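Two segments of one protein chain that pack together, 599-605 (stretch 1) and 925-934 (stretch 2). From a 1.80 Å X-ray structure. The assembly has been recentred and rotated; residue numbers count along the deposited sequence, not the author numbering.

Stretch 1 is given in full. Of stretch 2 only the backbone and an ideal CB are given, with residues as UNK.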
# COMPACT_ATOMS: atom_id res chain seq x y z
N THR A 599 13.10 2.17 -11.82
CA THR A 599 13.52 3.06 -12.89
C THR A 599 14.79 3.84 -12.55
O THR A 599 15.14 4.79 -13.26
CB THR A 599 12.40 4.07 -13.24
OG1 THR A 599 11.94 4.69 -12.03
CG2 THR A 599 11.22 3.35 -13.95
N PHE A 600 15.50 3.46 -11.49
CA PHE A 600 16.75 4.15 -11.17
C PHE A 600 17.82 3.22 -10.65
O PHE A 600 17.69 2.67 -9.55
CB PHE A 600 16.53 5.30 -10.17
CG PHE A 600 17.59 6.38 -10.25
CD1 PHE A 600 18.80 6.26 -9.55
CD2 PHE A 600 17.39 7.52 -11.04
CE1 PHE A 600 19.77 7.25 -9.64
CE2 PHE A 600 18.36 8.50 -11.12
CZ PHE A 600 19.55 8.37 -10.42
N GLU A 601 18.87 3.04 -11.44
CA GLU A 601 20.05 2.27 -11.01
C GLU A 601 21.09 3.25 -10.50
O GLU A 601 21.41 4.21 -11.20
CB GLU A 601 20.64 1.50 -12.18
CG GLU A 601 19.65 0.70 -13.00
CD GLU A 601 19.83 -0.78 -12.82
OE1 GLU A 601 20.92 -1.18 -12.35
OE2 GLU A 601 18.90 -1.55 -13.17
N PHE A 602 21.63 3.01 -9.31
CA PHE A 602 22.53 3.94 -8.66
C PHE A 602 23.63 3.14 -7.98
O PHE A 602 23.32 2.21 -7.22
CB PHE A 602 21.74 4.75 -7.63
CG PHE A 602 22.56 5.73 -6.82
CD1 PHE A 602 23.03 6.91 -7.37
CD2 PHE A 602 22.81 5.48 -5.47
CE1 PHE A 602 23.76 7.82 -6.60
CE2 PHE A 602 23.53 6.37 -4.70
CZ PHE A 602 24.00 7.55 -5.26
N GLU A 603 24.89 3.51 -8.24
CA GLU A 603 26.03 2.84 -7.61
C GLU A 603 27.18 3.82 -7.45
O GLU A 603 27.52 4.54 -8.38
CB GLU A 603 26.46 1.63 -8.43
CG GLU A 603 27.57 0.81 -7.78
CD GLU A 603 28.04 -0.32 -8.67
OE1 GLU A 603 27.59 -0.41 -9.84
OE2 GLU A 603 28.87 -1.13 -8.18
N THR A 604 27.76 3.83 -6.25
CA THR A 604 28.93 4.67 -5.94
C THR A 604 30.07 3.77 -5.46
O THR A 604 29.87 2.56 -5.28
CB THR A 604 28.63 5.71 -4.84
OG1 THR A 604 28.56 5.06 -3.56
CG2 THR A 604 27.33 6.48 -5.10
N ASN A 605 31.25 4.37 -5.26
CA ASN A 605 32.38 3.69 -4.61
C ASN A 605 32.19 3.44 -3.10
O ASN A 605 33.01 2.73 -2.50
CB ASN A 605 33.66 4.52 -4.81
CG ASN A 605 33.58 5.88 -4.15
OD1 ASN A 605 32.87 6.77 -4.62
ND2 ASN A 605 34.31 6.06 -3.05
N UNK A 925 18.06 13.83 -3.32
CA UNK A 925 19.31 14.60 -3.27
C UNK A 925 20.48 13.81 -3.85
O UNK A 925 21.28 14.33 -4.62
CB UNK A 925 19.62 15.01 -1.83
N UNK A 926 20.56 12.52 -3.53
CA UNK A 926 21.59 11.70 -4.09
C UNK A 926 21.47 11.59 -5.61
O UNK A 926 22.48 11.61 -6.32
CB UNK A 926 21.55 10.31 -3.45
N UNK A 927 20.24 11.44 -6.12
CA UNK A 927 20.07 11.15 -7.53
C UNK A 927 20.37 12.41 -8.32
O UNK A 927 21.03 12.32 -9.35
CB UNK A 927 18.66 10.64 -7.83
N UNK A 928 19.97 13.56 -7.78
CA UNK A 928 20.17 14.86 -8.43
C UNK A 928 21.63 15.34 -8.36
O UNK A 928 22.11 15.96 -9.30
CB UNK A 928 19.26 15.90 -7.78
N UNK A 929 22.33 15.00 -7.28
CA UNK A 929 23.66 15.60 -7.00
C UNK A 929 24.86 14.67 -7.05
O UNK A 929 25.95 15.08 -7.45
CB UNK A 929 23.63 16.24 -5.61
N UNK A 930 24.67 13.40 -6.67
CA UNK A 930 25.76 12.46 -6.79
C UNK A 930 25.70 11.84 -8.16
O UNK A 930 26.69 11.82 -8.89
CB UNK A 930 25.70 11.39 -5.70
N UNK A 931 24.51 11.34 -8.54
CA UNK A 931 24.33 10.84 -9.90
C UNK A 931 24.27 12.01 -10.91
O UNK A 931 24.66 11.87 -12.05
CB UNK A 931 23.06 9.99 -9.98
N UNK A 932 23.79 13.17 -10.47
CA UNK A 932 23.75 14.33 -11.35
C UNK A 932 22.68 14.23 -12.43
O UNK A 932 22.94 14.53 -13.60
CB UNK A 932 25.12 14.52 -12.01
N UNK A 933 21.48 13.80 -12.03
CA UNK A 933 20.36 13.63 -12.96
C UNK A 933 19.16 14.32 -12.37
O UNK A 933 18.63 13.89 -11.35
CB UNK A 933 20.06 12.15 -13.23
N UNK A 934 18.74 15.44 -12.97
CA UNK A 934 17.62 16.22 -12.43
C UNK A 934 16.89 16.88 -13.60
O UNK A 934 17.49 17.09 -14.62
CB UNK A 934 18.10 17.27 -11.42

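Strand 600-604 runs at 79° to helix 925-929, with the axes 10.3 Å apart at closest approach. Stretch 1 offers mainly two phenyl rings, Phe600 and Phe602, and the methyl of Thr604, so apolar partners are expected wherever CA-to-CB points toward it.

Position 925 is helical, and its ideal CB has nothing of stretch 1 within 5.5 Å. The strand therefore sets no preference; the residue is Trp925, whose side chain comes no nearer than 7.7 Å.

At 926 the bond points toward the strand, with the ideal CB 4.1 Å from Phe602 CZ. An apolar chain such as Leu, Ile or Met would suit. The residue is Met926, whose CE lies 3.9 Å from Phe602 CE2; its SD lies 5.1 Å from the ring centroid, 58° off the ring normal.

Position 927 points sideways, yet its ideal CB is 3.6 Å from Phe600 CZ. A flat aromatic or long apolar group could lie against both rings. Tyr927 (chi1 m) does this, one face over Phe600 and its edge toward Phe602: its CD1 lies 3.4 Å from Phe600 CE1, with ring centroids 4.4 Å apart and planes at 35°, an oblique pair. Toward Phe602 it presents its edge to the face, CE1 being 4.1 Å from Phe602 CG, with planes at 73°. Its OH is hydrogen-bonded elsewhere in the structure.

Position 928 points away and 929 is out of reach, so many residues would serve; they are Ala928 and Asn929. The backbone bond from Asn929 N to Trp925 O, 2.9 Å, is a helical i to i-4 link.

The bond at 930 points toward the strand, its ideal CB 4.2 Å from Phe602 CE1 and 5.2 Å from Thr604 CG2. A branched aliphatic residue, Val, Leu or Ile, could touch both. Ile930 does so through CG2, which is 4.1 Å from Phe602 CZ and 4.0 Å from Thr604 CG2.

At 931 the CA lies 7.2 Å from that of Phe602, and the ideal CB is already in contact range of both rings. Something small is enough: Ala931 CB sits 3.9 Å from Phe600 CZ and 4.0 Å from Phe602 CD1, near the plane of each ring.

Position 932 leaves helical geometry with phi 72°, which by itself favours glycine, and Gly932 is found.

Position 933 points toward the strand, with its ideal CB 4.6 Å from Phe600 CE2; a medium or long aliphatic chain would suit. Ile933 places CD1 4.3 Å from that CE2.

Position 934 is out of reach and unconstrained by stretch 1; it is Ala934.

Stretch 2 925-934: WMYANIAGIA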
# COMPACT_ATOMS: atom_id res chain seq x y z
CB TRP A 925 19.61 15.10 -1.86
CG TRP A 925 20.85 15.98 -1.83
CD1 TRP A 925 20.90 17.36 -1.93
CD2 TRP A 925 22.22 15.54 -1.72
NE1 TRP A 925 22.22 17.79 -1.88
CE2 TRP A 925 23.05 16.70 -1.76
CE3 TRP A 925 22.84 14.28 -1.58
CZ2 TRP A 925 24.44 16.63 -1.67
CZ3 TRP A 925 24.23 14.21 -1.49
CH2 TRP A 925 25.02 15.38 -1.53
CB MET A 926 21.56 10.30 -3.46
CG MET A 926 21.84 10.26 -1.97
SD MET A 926 22.55 8.67 -1.46
CE MET A 926 21.14 7.61 -1.84
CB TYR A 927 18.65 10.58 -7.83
CG TYR A 927 18.30 9.41 -6.93
CD1 TYR A 927 19.28 8.50 -6.50
CD2 TYR A 927 17.00 9.22 -6.48
CE1 TYR A 927 18.96 7.43 -5.66
CE2 TYR A 927 16.68 8.16 -5.62
CZ TYR A 927 17.66 7.27 -5.24
OH TYR A 927 17.32 6.22 -4.39
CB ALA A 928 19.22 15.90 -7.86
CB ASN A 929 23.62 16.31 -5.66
CG ASN A 929 22.56 17.38 -5.61
OD1 ASN A 929 21.54 17.24 -4.95
ND2 ASN A 929 22.79 18.47 -6.33
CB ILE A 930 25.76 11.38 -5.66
CG1 ILE A 930 25.79 12.07 -4.29
CG2 ILE A 930 26.91 10.39 -5.87
CD1 ILE A 930 25.59 11.16 -3.08
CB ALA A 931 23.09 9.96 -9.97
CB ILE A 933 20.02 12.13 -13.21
CG1 ILE A 933 21.19 11.43 -13.90
CG2 ILE A 933 18.72 12.01 -14.03
CD1 ILE A 933 20.97 9.94 -14.17
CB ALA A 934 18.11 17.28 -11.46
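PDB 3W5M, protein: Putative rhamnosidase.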